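Side-chain contacts in response regulator receiver domain protein (CheY) (Rhodospirillum rubrum, PDB 3HEB), which probably acts as a phosphorylation-controlled receiver in two-component signalling, taking up a phosphoryl group on an aspartate of a CheY-like domain: residues N44-D49 with R54-R59; T117-V120 with N124-N127. One frame throughout, in Å; residues are numbered along the deposited sequence.

Contact 1 (N44-D49 with R54-R59)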
loop_
_atom_site.group_PDB
_atom_site.type_symbol
_atom_site.label_atom_id
_atom_site.label_comp_id
_atom_site.label_asym_id
_atom_site.label_seq_id
_atom_site.Cartn_x
_atom_site.Cartn_y
_atom_site.Cartn_z
ATOM N N ASN A 44 11.559 14.871 -13.372
ATOM C CA ASN A 44 12.224 16.152 -13.143
ATOM C C ASN A 44 11.866 16.711 -11.764
ATOM O O ASN A 44 12.736 17.098 -10.982
ATOM C CB ASN A 44 11.809 17.165 -14.202
ATOM C CG ASN A 44 12.182 18.575 -13.816
ATOM O OD1 ASN A 44 13.362 18.903 -13.699
ATOM N ND2 ASN A 44 11.175 19.419 -13.593
ATOM N N TYR A 45 10.567 16.750 -11.484
ATOM C CA TYR A 45 10.049 17.254 -10.219
ATOM C C TYR A 45 10.540 16.432 -9.030
ATOM O O TYR A 45 10.963 16.974 -8.012
ATOM C CB TYR A 45 8.518 17.232 -10.255
ATOM C CG TYR A 45 7.872 17.486 -8.911
ATOM C CD1 TYR A 45 7.905 18.760 -8.330
ATOM C CD2 TYR A 45 7.266 16.449 -8.199
ATOM C CE1 TYR A 45 7.356 18.998 -7.080
ATOM C CE2 TYR A 45 6.709 16.676 -6.936
ATOM C CZ TYR A 45 6.760 17.954 -6.383
ATOM O OH TYR A 45 6.233 18.189 -5.134
ATOM N N LEU A 46 10.477 15.114 -9.179
ATOM C CA LEU A 46 10.876 14.180 -8.138
ATOM C C LEU A 46 12.373 14.113 -7.852
ATOM O O LEU A 46 12.782 13.965 -6.698
ATOM C CB LEU A 46 10.379 12.784 -8.509
ATOM C CG LEU A 46 9.158 12.170 -7.810
ATOM C CD1 LEU A 46 8.241 13.238 -7.243
ATOM C CD2 LEU A 46 8.430 11.273 -8.815
ATOM N N PHE A 47 13.190 14.211 -8.896
ATOM C CA PHE A 47 14.633 14.116 -8.724
ATOM C C PHE A 47 15.406 15.419 -8.902
ATOM O O PHE A 47 16.551 15.530 -8.459
ATOM C CB PHE A 47 15.194 13.041 -9.662
ATOM C CG PHE A 47 14.657 11.667 -9.387
ATOM C CD1 PHE A 47 13.576 11.168 -10.109
ATOM C CD2 PHE A 47 15.207 10.887 -8.367
ATOM C CE1 PHE A 47 13.050 9.910 -9.816
ATOM C CE2 PHE A 47 14.687 9.625 -8.064
ATOM C CZ PHE A 47 13.607 9.138 -8.788
ATOM N N GLY A 48 14.778 16.404 -9.537
ATOM C CA GLY A 48 15.436 17.682 -9.748
ATOM C C GLY A 48 16.305 17.685 -10.989
ATOM O O GLY A 48 16.482 16.651 -11.636
ATOM N N ASP A 49 16.857 18.846 -11.317
ATOM C CA ASP A 49 17.700 18.991 -12.492
ATOM C C ASP A 49 19.012 18.245 -12.337
ATOM O O ASP A 49 19.569 17.753 -13.317
ATOM C CB ASP A 49 17.966 20.468 -12.763
ATOM C CG ASP A 49 16.697 21.234 -13.054
ATOM O OD1 ASP A 49 15.973 20.819 -13.986
ATOM O OD2 ASP A 49 16.418 22.237 -12.357
ATOM N N ARG A 54 17.432 15.021 -4.393
ATOM C CA ARG A 54 17.495 15.828 -3.187
ATOM C C ARG A 54 16.316 16.767 -3.013
ATOM O O ARG A 54 15.970 17.128 -1.896
ATOM C CB ARG A 54 18.826 16.578 -3.131
ATOM C CG ARG A 54 19.947 15.666 -2.648
ATOM C CD ARG A 54 21.294 16.344 -2.631
ATOM N NE ARG A 54 21.748 16.648 -3.980
ATOM C CZ ARG A 54 22.994 16.985 -4.288
ATOM N NH1 ARG A 54 23.917 17.061 -3.335
ATOM N NH2 ARG A 54 23.321 17.239 -5.550
ATOM N N VAL A 55 15.688 17.152 -4.113
ATOM C CA VAL A 55 14.520 18.020 -4.048
ATOM C C VAL A 55 13.403 17.324 -3.278
ATOM O O VAL A 55 12.565 17.978 -2.660
ATOM C CB VAL A 55 13.990 18.350 -5.453
ATOM C CG1 VAL A 55 14.867 19.402 -6.110
ATOM C CG2 VAL A 55 13.963 17.084 -6.293
ATOM N N SER A 56 13.405 15.993 -3.317
ATOM C CA SER A 56 12.396 15.187 -2.639
ATOM C C SER A 56 12.685 14.906 -1.165
ATOM O O SER A 56 11.790 14.477 -0.434
ATOM C CB SER A 56 12.204 13.846 -3.367
ATOM O OG SER A 56 11.473 13.992 -4.575
ATOM N N ALA A 57 13.929 15.130 -0.737
ATOM C CA ALA A 57 14.334 14.902 0.651
ATOM C C ALA A 57 13.411 15.548 1.685
ATOM O O ALA A 57 13.222 16.774 1.706
ATOM C CB ALA A 57 15.749 15.401 0.853
ATOM N N GLY A 58 12.836 14.725 2.552
ATOM C CA GLY A 58 11.948 15.242 3.582
ATOM C C GLY A 58 10.527 15.523 3.126
ATOM O O GLY A 58 9.713 16.041 3.894
ATOM N N ARG A 59 10.220 15.198 1.877
ATOM C CA ARG A 59 8.878 15.422 1.366
ATOM C C ARG A 59 7.937 14.289 1.752
ATOM O O ARG A 59 8.339 13.122 1.862
ATOM C CB ARG A 59 8.878 15.536 -0.154
ATOM C CG ARG A 59 9.316 16.869 -0.717
ATOM C CD ARG A 59 9.294 16.790 -2.243
ATOM N NE ARG A 59 9.536 18.075 -2.889
ATOM C CZ ARG A 59 9.687 18.230 -4.202
ATOM N NH1 ARG A 59 9.626 17.173 -5.013
ATOM N NH2 ARG A 59 9.886 19.445 -4.706
HETATM O O HOH W 1 10.923 20.051 -7.970
#
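The guanidinium of Arg59 lies flat on the ring of Tyr45 in a cation-pi stack, centres 4.2 Å apart and planes 21° from parallel. NH1 does most of the touching, 3.3 Å from CZ of Tyr45 and displaced toward the ring's rim, while the Tyr45 hydroxyl sits over the middle of the guanidinium. A chi1 of 169° swings the tyrosine ring away from its backbone N and across to Arg59; the ring also meets that of Phe36 on strand 33-36.

Two carbonyls near the end of helix 39-47 take the hydrogen bonds. NH1 of Arg59 donates to Tyr45 O at 3.3 Å, from above the carbonyl plane, and a water that donates to the same oxygen bonds weakly to NH2. Ser56 OG donates to Leu46 O; the modelled 2.5 Å is shorter than normal, its exact value doubtful.

Van der Waals packing comes from Val55, whose CG2 methyl lies 3.4 Å from both Leu46 O and Gly48 N. Gly48 itself leaves the helix with positive phi.

Carbonyls in a helix's last turn lack following amides, and here the returning loop's side chains serve two. The helix dipole's negative end would probably favour the cationic guanidinium.

Contact 2 (T117-V120 with N124-N127)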
loop_
_atom_site.group_PDB
_atom_site.type_symbol
_atom_site.label_atom_id
_atom_site.label_comp_id
_atom_site.label_asym_id
_atom_site.label_seq_id
_atom_site.Cartn_x
_atom_site.Cartn_y
_atom_site.Cartn_z
ATOM N N THR A 117 -5.796 -1.898 -10.799
ATOM C CA THR A 117 -6.097 -1.979 -12.218
ATOM C C THR A 117 -7.297 -1.056 -12.420
ATOM O O THR A 117 -8.307 -1.171 -11.711
ATOM C CB THR A 117 -6.483 -3.417 -12.639
ATOM O OG1 THR A 117 -5.334 -4.268 -12.551
ATOM C CG2 THR A 117 -7.017 -3.425 -14.070
ATOM N N LYS A 118 -7.181 -0.129 -13.367
ATOM C CA LYS A 118 -8.263 0.804 -13.642
ATOM C C LYS A 118 -9.523 0.027 -13.987
ATOM O O LYS A 118 -9.504 -0.807 -14.886
ATOM C CB LYS A 118 -7.912 1.711 -14.824
ATOM C CG LYS A 118 -6.783 2.691 -14.574
ATOM C CD LYS A 118 -6.582 3.573 -15.786
ATOM C CE LYS A 118 -5.461 4.558 -15.548
ATOM N NZ LYS A 118 -5.216 5.436 -16.729
ATOM N N PRO A 119 -10.626 0.263 -13.255
ATOM C CA PRO A 119 -11.844 -0.478 -13.600
ATOM C C PRO A 119 -12.283 -0.033 -14.997
ATOM O O PRO A 119 -12.142 1.142 -15.359
ATOM C CB PRO A 119 -12.834 -0.057 -12.512
ATOM C CG PRO A 119 -11.939 0.227 -11.319
ATOM C CD PRO A 119 -10.773 0.965 -11.964
ATOM N N VAL A 120 -12.792 -0.973 -15.786
ATOM C CA VAL A 120 -13.240 -0.665 -17.134
ATOM C C VAL A 120 -14.439 0.258 -17.075
ATOM O O VAL A 120 -14.460 1.294 -17.734
ATOM C CB VAL A 120 -13.630 -1.936 -17.903
ATOM C CG1 VAL A 120 -14.250 -1.559 -19.233
ATOM C CG2 VAL A 120 -12.396 -2.813 -18.125
ATOM N N ASN A 124 -17.469 2.537 -11.979
ATOM C CA ASN A 124 -16.700 1.736 -11.032
ATOM C C ASN A 124 -15.340 2.384 -10.898
ATOM O O ASN A 124 -14.745 2.391 -9.820
ATOM C CB ASN A 124 -16.535 0.302 -11.526
ATOM C CG ASN A 124 -17.855 -0.426 -11.626
ATOM O OD1 ASN A 124 -18.817 -0.082 -10.936
ATOM N ND2 ASN A 124 -17.906 -1.451 -12.471
ATOM N N PHE A 125 -14.862 2.937 -12.004
ATOM C CA PHE A 125 -13.575 3.604 -12.031
ATOM C C PHE A 125 -13.608 4.817 -11.093
ATOM O O PHE A 125 -12.737 4.986 -10.248
ATOM C CB PHE A 125 -13.271 4.043 -13.472
ATOM C CG PHE A 125 -11.902 4.633 -13.666
ATOM C CD1 PHE A 125 -10.987 4.703 -12.621
ATOM C CD2 PHE A 125 -11.520 5.104 -14.915
ATOM C CE1 PHE A 125 -9.730 5.253 -12.809
ATOM C CE2 PHE A 125 -10.257 5.657 -15.111
ATOM C CZ PHE A 125 -9.357 5.722 -14.053
ATOM N N ALA A 126 -14.634 5.650 -11.240
ATOM C CA ALA A 126 -14.783 6.851 -10.416
ATOM C C ALA A 126 -14.933 6.488 -8.942
ATOM O O ALA A 126 -14.302 7.097 -8.076
ATOM C CB ALA A 126 -15.989 7.658 -10.890
ATOM N N ASN A 127 -15.776 5.500 -8.664
ATOM C CA ASN A 127 -15.993 5.052 -7.297
ATOM C C ASN A 127 -14.706 4.524 -6.665
ATOM O O ASN A 127 -14.445 4.768 -5.485
ATOM C CB ASN A 127 -17.033 3.941 -7.250
ATOM C CG ASN A 127 -16.915 3.120 -5.988
ATOM O OD1 ASN A 127 -17.326 3.553 -4.908
ATOM N ND2 ASN A 127 -16.314 1.934 -6.107
#
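Pro119 lays its ring against the backbone of Phe125, and this is where the two segments come closest, the CA atoms of the pair 4.7 Å apart. CB of Pro119 lies 3.7 Å from Phe125 N, and its CG and CD are each 3.8 Å from Phe125 CA. CD also meets CD1 of the Phe125 ring at 3.8 Å, approaching obliquely, and the two side chains cross at about a right angle. Pro119 O comes within 3.6 Å of CB of Phe125. No hydrogen bond joins the segments; the packing is by van der Waals contact.

Lys118 adds its aliphatic stem. CB lies over one face of the phenyl ring, and farther out CD is 3.9 Å from CZ of Phe125. The ring, set opposite the backbone N by a chi1 of -174°, runs alongside the extended lysine chain, both pointing the same way.

This is the Lys-Pro step after the last strand of the receiver fold, where strand 114-117 turns into helix 122-136. The lysine's place matches the conserved lysine of CheY-like receivers, so it is probably that residue: its NZ forms a salt bridge with Glu11 and a hydrogen bond with His16, and makes a weak, long ion pair with Asp66, the predicted phosphorylation site. The same His16 meets the Phe125 ring edge-to-face; the phenyl group is buried, with the lysine stem, His16 and Leu19 of helix 14-26 among its neighbours.

Toward solvent the contact thins out. Of the exposed Asn124 side chain, CB alone meets Pro119, at 3.8 Å from its CB; the backbone O touches CG of the same proline. With CG of Asn124 anti to its carbonyl carbon (chi1 -64°), the amide is turned away from the proline.

How the contacts relate
From the N terminus, the chain runs through strand 6-10, helix 14-26 and strand 33-36 before helix 39-47 brings it to contact 1. That contact bridges four intervening residues and joins the end of this helix to the loop before strand 61-65. Helix 74-83, strand 92-96 and helix 101-109 follow. Contact 2 then bridges three residues, which include the start of helix 122-136, and ties the end of the edge strand 114-117 to the beginning of that last helix. The two loops are in series, neither nested nor crossed. Contacts 1 and 2 lie on opposite sides of the chain's centre, their nearest atoms about 17 Å apart.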